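Local coordinates for protein aminopeptidase N (Francisella tularensis subsp. tularensis, PDB 5DLL) that removes single amino acids from the N-terminus of peptides as a zinc-dependent M1-family aminopeptidase, probably in the turnover of intracellular peptides, at residues E732-W737 against H769-P774; V743-L748 against V780-G785; I762-V767 against Y802-D807; A811-K814 against V819-R822. All blocks are in the same frame, centred on the assembly; numbering follows the deposited sequence.

Interaction 1: E732-W737 against H769-P774; sequences EFYNRW and HPAYNP
In the C-terminal helical domain, of the ARM-repeat type, an edge-to-face aromatic pair joins Tyr-734, near the end of helix 723-736, to His-769, the first residue of a type I beta turn in the loop between helices 759-767 and 777-788. The imidazole arrives edge-on over one face of the phenol ring, offset toward its rim, with planes 72° apart and centroids 5.3 Å from each other. His-769 CE1 is the atom that leads, 3.8 Å from Tyr-734 CZ. Tyr-734 holds CG anti to its own N (chi1 -168°), which sends the ring off the helix toward the turn; the two side chains approach from opposite directions. The turn itself is closed by a hydrogen bond from Tyr-772 N to His-769 O (2.9 Å), and Ala-771 O accepts another from Lys-779 NZ. Trp-747 of helix 741-752 meets the rings of both Tyr-734 and His-769, so the pair rests on the helix lying between the two segments. At the hydroxyl end of the phenol the contact becomes aliphatic: Ala-771 CB approaches the ring obliquely, 3.9 Å from Tyr-734 CE1 and 3.8 Å from Tyr-734 OH.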
loop_
_atom_site.group_PDB
_atom_site.type_symbol
_atom_site.label_atom_id
_atom_site.label_comp_id
_atom_site.label_asym_id
_atom_site.label_seq_id
_atom_site.Cartn_x
_atom_site.Cartn_y
_atom_site.Cartn_z
ATOM N N GLU A 732 28.888 16.276 8.802
ATOM C CA GLU A 732 28.057 17.483 8.856
ATOM C C GLU A 732 26.576 17.129 9.017
ATOM O O GLU A 732 25.882 17.744 9.824
ATOM C CB GLU A 732 28.268 18.364 7.609
ATOM C CG GLU A 732 29.573 19.165 7.604
ATOM C CD GLU A 732 29.909 19.799 6.250
ATOM O OE1 GLU A 732 31.103 20.069 5.998
ATOM O OE2 GLU A 732 28.994 20.036 5.432
ATOM N N PHE A 733 26.104 16.131 8.271
ATOM C CA PHE A 733 24.714 15.674 8.381
ATOM C C PHE A 733 24.438 15.069 9.762
ATOM O O PHE A 733 23.399 15.341 10.362
ATOM C CB PHE A 733 24.388 14.657 7.281
ATOM C CG PHE A 733 22.912 14.391 7.097
ATOM C CD1 PHE A 733 22.239 13.494 7.915
ATOM C CD2 PHE A 733 22.200 15.020 6.084
ATOM C CE1 PHE A 733 20.886 13.242 7.733
ATOM C CE2 PHE A 733 20.848 14.771 5.900
ATOM C CZ PHE A 733 20.191 13.881 6.725
ATOM N N TYR A 734 25.368 14.256 10.263
ATOM C CA TYR A 734 25.196 13.616 11.567
ATOM C C TYR A 734 25.156 14.646 12.683
ATOM O O TYR A 734 24.284 14.582 13.548
ATOM C CB TYR A 734 26.309 12.603 11.847
ATOM C CG TYR A 734 26.030 11.716 13.048
ATOM C CD1 TYR A 734 25.008 10.767 13.013
ATOM C CD2 TYR A 734 26.784 11.823 14.218
ATOM C CE1 TYR A 734 24.744 9.952 14.106
ATOM C CE2 TYR A 734 26.529 11.010 15.318
ATOM C CZ TYR A 734 25.508 10.074 15.258
ATOM O OH TYR A 734 25.242 9.259 16.343
ATOM N N ASN A 735 26.098 15.589 12.655
ATOM C CA ASN A 735 26.171 16.664 13.657
ATOM C C ASN A 735 24.838 17.389 13.847
ATOM O O ASN A 735 24.447 17.699 14.973
ATOM C CB ASN A 735 27.251 17.692 13.279
ATOM C CG ASN A 735 28.664 17.143 13.408
ATOM O OD1 ASN A 735 28.937 16.269 14.234
ATOM N ND2 ASN A 735 29.574 17.665 12.589
ATOM N N ARG A 736 24.148 17.646 12.738
ATOM C CA ARG A 736 22.879 18.370 12.760
ATOM C C ARG A 736 21.740 17.515 13.303
ATOM O O ARG A 736 20.916 17.998 14.083
ATOM C CB ARG A 736 22.519 18.860 11.354
ATOM C CG ARG A 736 23.515 19.845 10.756
ATOM C CD ARG A 736 23.121 20.269 9.344
ATOM N NE ARG A 736 24.273 20.653 8.521
ATOM C CZ ARG A 736 24.208 21.327 7.370
ATOM N NH1 ARG A 736 23.041 21.730 6.872
ATOM N NH2 ARG A 736 25.327 21.613 6.710
ATOM N N TRP A 737 21.705 16.246 12.900
ATOM C CA TRP A 737 20.546 15.379 13.152
ATOM C C TRP A 737 20.837 14.161 14.032
ATOM O O TRP A 737 20.383 13.066 13.726
ATOM C CB TRP A 737 19.955 14.915 11.815
ATOM C CG TRP A 737 19.663 16.043 10.883
ATOM C CD1 TRP A 737 20.347 16.367 9.748
ATOM C CD2 TRP A 737 18.614 17.012 11.013
ATOM N NE1 TRP A 737 19.782 17.470 9.158
ATOM C CE2 TRP A 737 18.718 17.888 9.915
ATOM C CE3 TRP A 737 17.592 17.219 11.951
ATOM C CZ2 TRP A 737 17.840 18.961 9.727
ATOM C CZ3 TRP A 737 16.721 18.287 11.764
ATOM C CH2 TRP A 737 16.852 19.144 10.661
ATOM N N HIS A 769 28.656 1.607 15.150
ATOM C CA HIS A 769 28.321 2.995 15.475
ATOM C C HIS A 769 27.082 3.038 16.381
ATOM O O HIS A 769 26.149 2.257 16.183
ATOM C CB HIS A 769 28.054 3.754 14.168
ATOM C CG HIS A 769 28.389 5.211 14.223
ATOM N ND1 HIS A 769 27.427 6.196 14.288
ATOM C CD2 HIS A 769 29.582 5.852 14.208
ATOM C CE1 HIS A 769 28.011 7.379 14.318
ATOM N NE2 HIS A 769 29.319 7.199 14.269
ATOM N N PRO A 770 27.058 3.954 17.375
ATOM C CA PRO A 770 25.926 4.001 18.313
ATOM C C PRO A 770 24.607 4.391 17.644
ATOM O O PRO A 770 23.536 4.104 18.183
ATOM C CB PRO A 770 26.350 5.077 19.317
ATOM C CG PRO A 770 27.238 5.978 18.532
ATOM C CD PRO A 770 28.000 5.065 17.614
ATOM N N ALA A 771 24.698 5.052 16.489
ATOM C CA ALA A 771 23.539 5.326 15.638
ATOM C C ALA A 771 22.857 4.048 15.143
ATOM O O ALA A 771 21.661 4.060 14.856
ATOM C CB ALA A 771 23.950 6.178 14.450
ATOM N N TYR A 772 23.621 2.962 15.021
ATOM C CA TYR A 772 23.058 1.656 14.690
ATOM C C TYR A 772 22.737 0.861 15.949
ATOM O O TYR A 772 23.374 1.028 16.991
ATOM C CB TYR A 772 24.028 0.861 13.814
ATOM C CG TYR A 772 23.467 -0.445 13.277
ATOM C CD1 TYR A 772 22.510 -0.454 12.264
ATOM C CD2 TYR A 772 23.899 -1.672 13.776
ATOM C CE1 TYR A 772 21.997 -1.643 11.770
ATOM C CE2 TYR A 772 23.396 -2.866 13.282
ATOM C CZ TYR A 772 22.445 -2.847 12.280
ATOM O OH TYR A 772 21.940 -4.034 11.793
ATOM N N ASN A 773 21.723 0.009 15.828
ATOM C CA ASN A 773 21.341 -0.945 16.858
ATOM C C ASN A 773 20.582 -2.086 16.171
ATOM O O ASN A 773 19.512 -1.855 15.605
ATOM C CB ASN A 773 20.461 -0.279 17.917
ATOM C CG ASN A 773 20.353 -1.098 19.188
ATOM O OD1 ASN A 773 20.147 -2.312 19.152
ATOM N ND2 ASN A 773 20.489 -0.431 20.327
ATOM N N PRO A 774 21.134 -3.312 16.208
ATOM C CA PRO A 774 20.503 -4.444 15.517
ATOM C C PRO A 774 19.210 -4.946 16.167
ATOM O O PRO A 774 18.488 -5.735 15.552
ATOM C CB PRO A 774 21.580 -5.532 15.569
ATOM C CG PRO A 774 22.372 -5.216 16.790
ATOM C CD PRO A 774 22.356 -3.719 16.928
#

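Interaction 2: V743-L748 against V780-G785; sequences VVNKWL and VYSLIG
Ser-782 of helix 777-788 sits against Asn-745 and Leu-748 of helix 741-752, at the place where these two helices run side by side. The axes of the two segments come within 8.3 Å and are nearly parallel, at 8°. At this spacing a small side chain such as serine fits between them: the CA atoms of Asn-745 and Ser-782 lie 5.7 Å apart, those of Leu-748 and Leu-783 5.4 Å.

The polar group at the centre turns back to its own helix. Ser-782 OG stands beside its backbone N, anti to the carbonyl carbon (chi1 -63°), and is hydrogen-bonded to Asn-778 O one turn earlier. Toward the partner helix it makes van der Waals contact, with Asn-745 CB 3.3 Å from Ser-782 OG. Ser-782 CB also rests 3.5 Å from the backbone atom Asn-745 O, so the serine lies close to the main chain of its neighbour.

The apolar part continues one turn further along. Leu-748 CB faces Ser-782 CB at 4.2 Å, and the leucines touch through their methyls, Leu-748 CD2 to Leu-783 CD1 at 4.3 Å. Leu-783 also packs on Leu-766 of helix 759-767, the helix that comes between these two in sequence.

Parallel neighbours separated in sequence by an intervening helix are characteristic of the stacked helices of an alpha solenoid, consistent with the ARM-repeat character of this C-terminal domain.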
loop_
_atom_site.group_PDB
_atom_site.type_symbol
_atom_site.label_atom_id
_atom_site.label_comp_id
_atom_site.label_asym_id
_atom_site.label_seq_id
_atom_site.Cartn_x
_atom_site.Cartn_y
_atom_site.Cartn_z
ATOM N N VAL A 743 15.522 10.664 11.071
ATOM C CA VAL A 743 16.479 11.275 10.149
ATOM C C VAL A 743 17.824 10.537 10.150
ATOM O O VAL A 743 18.500 10.471 9.120
ATOM C CB VAL A 743 16.697 12.767 10.498
ATOM C CG1 VAL A 743 17.683 13.422 9.535
ATOM C CG2 VAL A 743 15.364 13.507 10.493
ATOM N N VAL A 744 18.211 9.991 11.304
ATOM C CA VAL A 744 19.429 9.178 11.404
ATOM C C VAL A 744 19.289 7.918 10.548
ATOM O O VAL A 744 20.251 7.474 9.930
ATOM C CB VAL A 744 19.758 8.778 12.865
ATOM C CG1 VAL A 744 20.963 7.847 12.916
ATOM C CG2 VAL A 744 20.022 10.007 13.723
ATOM N N ASN A 745 18.088 7.348 10.515
ATOM C CA ASN A 745 17.805 6.208 9.641
ATOM C C ASN A 745 18.106 6.532 8.178
ATOM O O ASN A 745 18.726 5.736 7.472
ATOM C CB ASN A 745 16.345 5.761 9.793
ATOM C CG ASN A 745 16.071 5.097 11.132
ATOM O OD1 ASN A 745 16.958 4.986 11.982
ATOM N ND2 ASN A 745 14.832 4.649 11.326
ATOM N N LYS A 746 17.682 7.715 7.741
ATOM C CA LYS A 746 17.953 8.182 6.384
ATOM C C LYS A 746 19.452 8.410 6.170
ATOM O O LYS A 746 19.970 8.205 5.071
ATOM C CB LYS A 746 17.168 9.465 6.097
ATOM C CG LYS A 746 15.657 9.293 6.206
ATOM C CD LYS A 746 14.898 10.494 5.664
ATOM C CE LYS A 746 13.400 10.231 5.648
ATOM N NZ LYS A 746 12.686 11.129 4.701
ATOM N N TRP A 747 20.139 8.835 7.227
ATOM C CA TRP A 747 21.592 8.982 7.207
ATOM C C TRP A 747 22.280 7.636 6.946
ATOM O O TRP A 747 23.235 7.554 6.166
ATOM C CB TRP A 747 22.058 9.591 8.528
ATOM C CG TRP A 747 23.526 9.830 8.637
ATOM C CD1 TRP A 747 24.267 10.756 7.954
ATOM C CD2 TRP A 747 24.431 9.156 9.513
ATOM N NE1 TRP A 747 25.585 10.686 8.342
ATOM C CE2 TRP A 747 25.713 9.714 9.300
ATOM C CE3 TRP A 747 24.288 8.127 10.454
ATOM C CZ2 TRP A 747 26.843 9.275 9.993
ATOM C CZ3 TRP A 747 25.408 7.695 11.142
ATOM C CH2 TRP A 747 26.672 8.268 10.907
ATOM N N LEU A 748 21.779 6.587 7.593
ATOM C CA LEU A 748 22.288 5.230 7.389
ATOM C C LEU A 748 21.978 4.740 5.978
ATOM O O LEU A 748 22.866 4.262 5.267
ATOM C CB LEU A 748 21.671 4.262 8.405
ATOM C CG LEU A 748 21.998 4.496 9.883
ATOM C CD1 LEU A 748 21.030 3.728 10.770
ATOM C CD2 LEU A 748 23.438 4.108 10.192
ATOM N N VAL A 780 17.653 -1.757 11.000
ATOM C CA VAL A 780 18.054 -2.907 10.199
ATOM C C VAL A 780 17.591 -2.751 8.744
ATOM O O VAL A 780 18.320 -3.118 7.827
ATOM C CB VAL A 780 17.513 -4.229 10.799
ATOM C CG1 VAL A 780 17.811 -5.411 9.884
ATOM C CG2 VAL A 780 18.104 -4.467 12.186
ATOM N N TYR A 781 16.394 -2.203 8.537
ATOM C CA TYR A 781 15.881 -1.969 7.175
ATOM C C TYR A 781 16.624 -0.823 6.499
ATOM O O TYR A 781 16.808 -0.819 5.279
ATOM C CB TYR A 781 14.375 -1.672 7.179
ATOM C CG TYR A 781 13.529 -2.690 7.919
ATOM C CD1 TYR A 781 13.835 -4.052 7.878
ATOM C CD2 TYR A 781 12.412 -2.294 8.649
ATOM C CE1 TYR A 781 13.062 -4.981 8.553
ATOM C CE2 TYR A 781 11.631 -3.219 9.328
ATOM C CZ TYR A 781 11.961 -4.560 9.275
ATOM O OH TYR A 781 11.193 -5.485 9.943
ATOM N N SER A 782 17.043 0.151 7.301
ATOM C CA SER A 782 17.824 1.275 6.807
ATOM C C SER A 782 19.200 0.830 6.338
ATOM O O SER A 782 19.534 0.987 5.166
ATOM C CB SER A 782 17.974 2.341 7.894
ATOM O OG SER A 782 16.709 2.865 8.253
ATOM N N LEU A 783 19.988 0.269 7.254
ATOM C CA LEU A 783 21.382 -0.052 6.964
ATOM C C LEU A 783 21.532 -1.330 6.142
ATOM O O LEU A 783 22.172 -1.317 5.089
ATOM C CB LEU A 783 22.192 -0.175 8.256
ATOM C CG LEU A 783 23.705 -0.339 8.048
ATOM C CD1 LEU A 783 24.302 0.912 7.420
ATOM C CD2 LEU A 783 24.398 -0.669 9.360
ATOM N N ILE A 784 20.951 -2.427 6.627
ATOM C CA ILE A 784 21.142 -3.733 5.993
ATOM C C ILE A 784 20.252 -3.880 4.756
ATOM O O ILE A 784 20.730 -4.262 3.687
ATOM C CB ILE A 784 20.884 -4.899 6.975
ATOM C CG1 ILE A 784 21.722 -4.739 8.259
ATOM C CG2 ILE A 784 21.167 -6.240 6.301
ATOM C CD1 ILE A 784 23.214 -4.574 8.042
ATOM N N GLY A 785 18.965 -3.572 4.904
ATOM C CA GLY A 785 18.029 -3.579 3.775
ATOM C C GLY A 785 18.383 -2.536 2.729
ATOM O O GLY A 785 18.158 -2.742 1.537
#

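Interaction 3: I762-V767 against Y802-D807; sequences IVKGLV and YAFMAD
The Phe-804 ring of helix 800-815 reaches across to helix 759-767 and is met by two side chains, Val-763 and Lys-764. With CG anti to the backbone N (chi1 168°), the phenyl group extends away from its own helix toward the other. Val-763 crosses it at about a right angle: its CG1 methyl comes obliquely to the far end of the ring, 3.7 Å from Phe-804 CZ and 3.9 Å from Phe-804 CE2. Lys-764 behaves differently. Its extended chain slides past the phenylalanine in the opposite direction, so that methylenes run alongside the ring, with Lys-764 CG 4.0 Å from Phe-804 CE1 and Lys-764 CE 3.9 Å from Phe-804 CD1. The lysine thus contributes its aliphatic stem at the exposed border of a buried aromatic. The nearest opposite charge in the other segment is Asp-807, but Lys-764 NZ and Asp-807 OD2 are 6.5 Å apart, too far for a salt bridge; any attraction between them would be long-range. Between the two helices of this pair in sequence comes helix 777-788, which packs against both: Leu-783 touches Val-763, while Ile-784 touches Phe-804. Further along helix 800-815, Ala-806 packs on Ala-844 of helix 835-849.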
loop_
_atom_site.group_PDB
_atom_site.type_symbol
_atom_site.label_atom_id
_atom_site.label_comp_id
_atom_site.label_asym_id
_atom_site.label_seq_id
_atom_site.Cartn_x
_atom_site.Cartn_y
_atom_site.Cartn_z
ATOM N N ILE A 762 32.092 0.921 4.788
ATOM C CA ILE A 762 31.395 1.963 5.534
ATOM C C ILE A 762 30.243 1.363 6.331
ATOM O O ILE A 762 30.063 1.689 7.504
ATOM C CB ILE A 762 30.876 3.083 4.600
ATOM C CG1 ILE A 762 32.052 3.841 3.976
ATOM C CG2 ILE A 762 29.992 4.069 5.359
ATOM C CD1 ILE A 762 31.704 4.543 2.682
ATOM N N VAL A 763 29.481 0.482 5.689
ATOM C CA VAL A 763 28.350 -0.195 6.334
ATOM C C VAL A 763 28.807 -1.051 7.526
ATOM O O VAL A 763 28.100 -1.141 8.539
ATOM C CB VAL A 763 27.568 -1.063 5.320
ATOM C CG1 VAL A 763 26.520 -1.920 6.017
ATOM C CG2 VAL A 763 26.905 -0.182 4.270
ATOM N N LYS A 764 29.985 -1.665 7.402
ATOM C CA LYS A 764 30.574 -2.456 8.489
ATOM C C LYS A 764 31.027 -1.586 9.658
ATOM O O LYS A 764 30.943 -2.002 10.810
ATOM C CB LYS A 764 31.755 -3.288 7.980
ATOM C CG LYS A 764 31.338 -4.477 7.135
ATOM C CD LYS A 764 32.532 -5.122 6.457
ATOM C CE LYS A 764 32.157 -6.473 5.870
ATOM N NZ LYS A 764 33.315 -7.148 5.227
ATOM N N GLY A 765 31.524 -0.390 9.357
ATOM C CA GLY A 765 31.864 0.582 10.391
ATOM C C GLY A 765 30.620 1.127 11.068
ATOM O O GLY A 765 30.666 1.537 12.230
ATOM N N LEU A 766 29.507 1.129 10.334
ATOM C CA LEU A 766 28.237 1.640 10.845
ATOM C C LEU A 766 27.542 0.702 11.834
ATOM O O LEU A 766 26.839 1.176 12.725
ATOM C CB LEU A 766 27.282 1.992 9.693
ATOM C CG LEU A 766 27.591 3.294 8.943
ATOM C CD1 LEU A 766 26.669 3.450 7.740
ATOM C CD2 LEU A 766 27.487 4.502 9.866
ATOM N N VAL A 767 27.735 -0.610 11.704
ATOM C CA VAL A 767 27.118 -1.551 12.653
ATOM C C VAL A 767 27.660 -1.345 14.076
ATOM O O VAL A 767 26.948 -1.565 15.056
ATOM C CB VAL A 767 27.265 -3.039 12.229
ATOM C CG1 VAL A 767 26.782 -3.250 10.798
ATOM C CG2 VAL A 767 28.693 -3.534 12.404
ATOM N N TYR A 802 27.412 -10.803 -0.325
ATOM C CA TYR A 802 26.636 -11.989 0.038
ATOM C C TYR A 802 27.124 -12.558 1.360
ATOM O O TYR A 802 26.325 -13.026 2.164
ATOM C CB TYR A 802 26.707 -13.059 -1.060
ATOM C CG TYR A 802 26.299 -12.547 -2.422
ATOM C CD1 TYR A 802 25.075 -11.917 -2.606
ATOM C CD2 TYR A 802 27.139 -12.681 -3.521
ATOM C CE1 TYR A 802 24.701 -11.429 -3.843
ATOM C CE2 TYR A 802 26.770 -12.202 -4.768
ATOM C CZ TYR A 802 25.550 -11.577 -4.920
ATOM O OH TYR A 802 25.170 -11.098 -6.149
ATOM N N ALA A 803 28.434 -12.512 1.581
ATOM C CA ALA A 803 29.033 -13.009 2.820
ATOM C C ALA A 803 28.691 -12.112 4.011
ATOM O O ALA A 803 28.410 -12.603 5.104
ATOM C CB ALA A 803 30.542 -13.138 2.667
ATOM N N PHE A 804 28.718 -10.803 3.801
ATOM C CA PHE A 804 28.271 -9.861 4.823
ATOM C C PHE A 804 26.791 -10.058 5.161
ATOM O O PHE A 804 26.385 -9.856 6.309
ATOM C CB PHE A 804 28.521 -8.415 4.381
ATOM C CG PHE A 804 27.844 -7.390 5.249
ATOM C CD1 PHE A 804 28.341 -7.091 6.510
ATOM C CD2 PHE A 804 26.699 -6.731 4.809
ATOM C CE1 PHE A 804 27.716 -6.152 7.317
ATOM C CE2 PHE A 804 26.071 -5.790 5.609
ATOM C CZ PHE A 804 26.579 -5.499 6.865
ATOM N N MET A 805 25.993 -10.451 4.170
ATOM C CA MET A 805 24.570 -10.692 4.386
ATOM C C MET A 805 24.306 -11.968 5.200
ATOM O O MET A 805 23.435 -11.971 6.070
ATOM C CB MET A 805 23.817 -10.734 3.052
ATOM C CG MET A 805 22.299 -10.617 3.179
ATOM S SD MET A 805 21.693 -9.132 4.024
ATOM C CE MET A 805 22.016 -7.854 2.812
ATOM N N ALA A 806 25.049 -13.042 4.927
ATOM C CA ALA A 806 24.927 -14.288 5.708
ATOM C C ALA A 806 25.307 -14.071 7.175
ATOM O O ALA A 806 24.636 -14.580 8.080
ATOM C CB ALA A 806 25.782 -15.396 5.104
ATOM N N ASP A 807 26.381 -13.315 7.396
ATOM C CA ASP A 807 26.858 -13.005 8.740
ATOM C C ASP A 807 25.809 -12.234 9.525
ATOM O O ASP A 807 25.452 -12.614 10.636
ATOM C CB ASP A 807 28.149 -12.181 8.683
ATOM C CG ASP A 807 29.324 -12.954 8.103
ATOM O OD1 ASP A 807 29.254 -14.200 7.995
ATOM O OD2 ASP A 807 30.328 -12.302 7.753
#

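Interaction 4: A811-K814 against V819-R822; sequences ALDK and VAAR
Helices 800-815 and 817-824 follow each other with hardly a break, and the chain brings the end of one back against the start of the next: the CA atoms of Asp-813 and Ala-820 are 5.0 Å apart. Both segments are helical, and at this closeness the methyl of Ala-820 reaches the neighbouring backbone itself, its CB standing 3.5 Å from Asp-813 N. The same methyl meets Leu-812 CB at 3.9 Å and Asp-813 CB at 3.8 Å, so it is lodged against two successive residues. Leu-812 then carries the apolar surface on to Val-819, the two side chains crossing at about a right angle, with Leu-812 CD1 4.2 Å from Val-819 CG1. Both also touch Val-780 of helix 777-788. Asp-813 takes another course: CG lies anti to the backbone N (chi1 -168°), and OD1 is hydrogen-bonded to Ser-854 OG, just ahead of helix 855-866. Val-857 of that helix touches both Asp-813 and Ala-820. Across this tight connection between successive helices the contact is thus made by aliphatic carbons and by a methyl set against the backbone, while the buried carboxylate has a polar partner supplied by a later part of the chain.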
loop_
_atom_site.group_PDB
_atom_site.type_symbol
_atom_site.label_atom_id
_atom_site.label_comp_id
_atom_site.label_asym_id
_atom_site.label_seq_id
_atom_site.Cartn_x
_atom_site.Cartn_y
_atom_site.Cartn_z
ATOM N N ALA A 811 23.662 -12.862 13.102
ATOM C CA ALA A 811 23.745 -11.941 14.238
ATOM C C ALA A 811 22.358 -11.408 14.627
ATOM O O ALA A 811 22.023 -11.316 15.812
ATOM C CB ALA A 811 24.682 -10.790 13.908
ATOM N N LEU A 812 21.564 -11.057 13.619
ATOM C CA LEU A 812 20.181 -10.628 13.822
ATOM C C LEU A 812 19.319 -11.729 14.445
ATOM O O LEU A 812 18.471 -11.461 15.295
ATOM C CB LEU A 812 19.555 -10.205 12.489
ATOM C CG LEU A 812 20.131 -8.966 11.810
ATOM C CD1 LEU A 812 19.502 -8.801 10.435
ATOM C CD2 LEU A 812 19.921 -7.728 12.665
ATOM N N ASP A 813 19.545 -12.964 14.008
ATOM C CA ASP A 813 18.769 -14.117 14.468
ATOM C C ASP A 813 18.850 -14.340 15.986
ATOM O O ASP A 813 17.974 -14.974 16.571
ATOM C CB ASP A 813 19.232 -15.377 13.732
ATOM C CG ASP A 813 18.304 -16.548 13.941
ATOM O OD1 ASP A 813 17.098 -16.408 13.651
ATOM O OD2 ASP A 813 18.784 -17.613 14.390
ATOM N N LYS A 814 19.899 -13.822 16.616
ATOM C CA LYS A 814 20.043 -13.907 18.068
ATOM C C LYS A 814 18.999 -13.052 18.794
ATOM O O LYS A 814 18.482 -13.453 19.836
ATOM C CB LYS A 814 21.452 -13.483 18.486
ATOM C CG LYS A 814 22.550 -14.377 17.930
ATOM C CD LYS A 814 23.920 -13.965 18.443
ATOM C CE LYS A 814 25.005 -14.908 17.953
ATOM N NZ LYS A 814 26.308 -14.651 18.626
ATOM N N VAL A 819 13.019 -10.482 11.714
ATOM C CA VAL A 819 13.906 -9.550 11.020
ATOM C C VAL A 819 15.044 -10.288 10.320
ATOM O O VAL A 819 15.393 -9.962 9.180
ATOM C CB VAL A 819 14.490 -8.507 12.003
ATOM C CG1 VAL A 819 15.575 -7.664 11.342
ATOM C CG2 VAL A 819 13.385 -7.608 12.537
ATOM N N ALA A 820 15.623 -11.273 11.000
ATOM C CA ALA A 820 16.678 -12.098 10.403
ATOM C C ALA A 820 16.182 -12.820 9.144
ATOM O O ALA A 820 16.912 -12.940 8.158
ATOM C CB ALA A 820 17.203 -13.101 11.422
ATOM N N ALA A 821 14.937 -13.287 9.185
ATOM C CA ALA A 821 14.324 -13.981 8.055
ATOM C C ALA A 821 14.065 -13.046 6.872
ATOM O O ALA A 821 14.226 -13.446 5.714
ATOM C CB ALA A 821 13.028 -14.644 8.494
ATOM N N ARG A 822 13.653 -11.810 7.163
ATOM C CA ARG A 822 13.418 -10.807 6.120
ATOM C C ARG A 822 14.704 -10.489 5.382
ATOM O O ARG A 822 14.759 -10.566 4.155
ATOM C CB ARG A 822 12.838 -9.513 6.701
ATOM C CG ARG A 822 11.360 -9.582 7.047
ATOM C CD ARG A 822 10.759 -8.185 7.106
ATOM N NE ARG A 822 9.473 -8.154 7.805
ATOM C CZ ARG A 822 9.317 -8.107 9.129
ATOM N NH1 ARG A 822 10.364 -8.091 9.953
ATOM N NH2 ARG A 822 8.092 -8.078 9.639
#

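All four contacts belong to the C-terminal helical domain, away from the zinc and sodium sites. Interaction 4 is buried throughout and interaction 2 nearly so, with Asn-745 at its more open side; both bring backbones close, using serine or alanine. Interactions 1 and 3 span wider gaps with an aromatic ring; interaction 1 is only partly buried, and interaction 3 is buried except for Lys-764. Interaction 1 alone pairs two rings, whereas interaction 3 sets one ring against aliphatic chains. Interactions 3 and 4 share helix 800-815. The segments of interactions 1, 2 and 3 alternate along the chain, and 780-785 touches the other three contacts, as where Leu-783 meets Tyr-772.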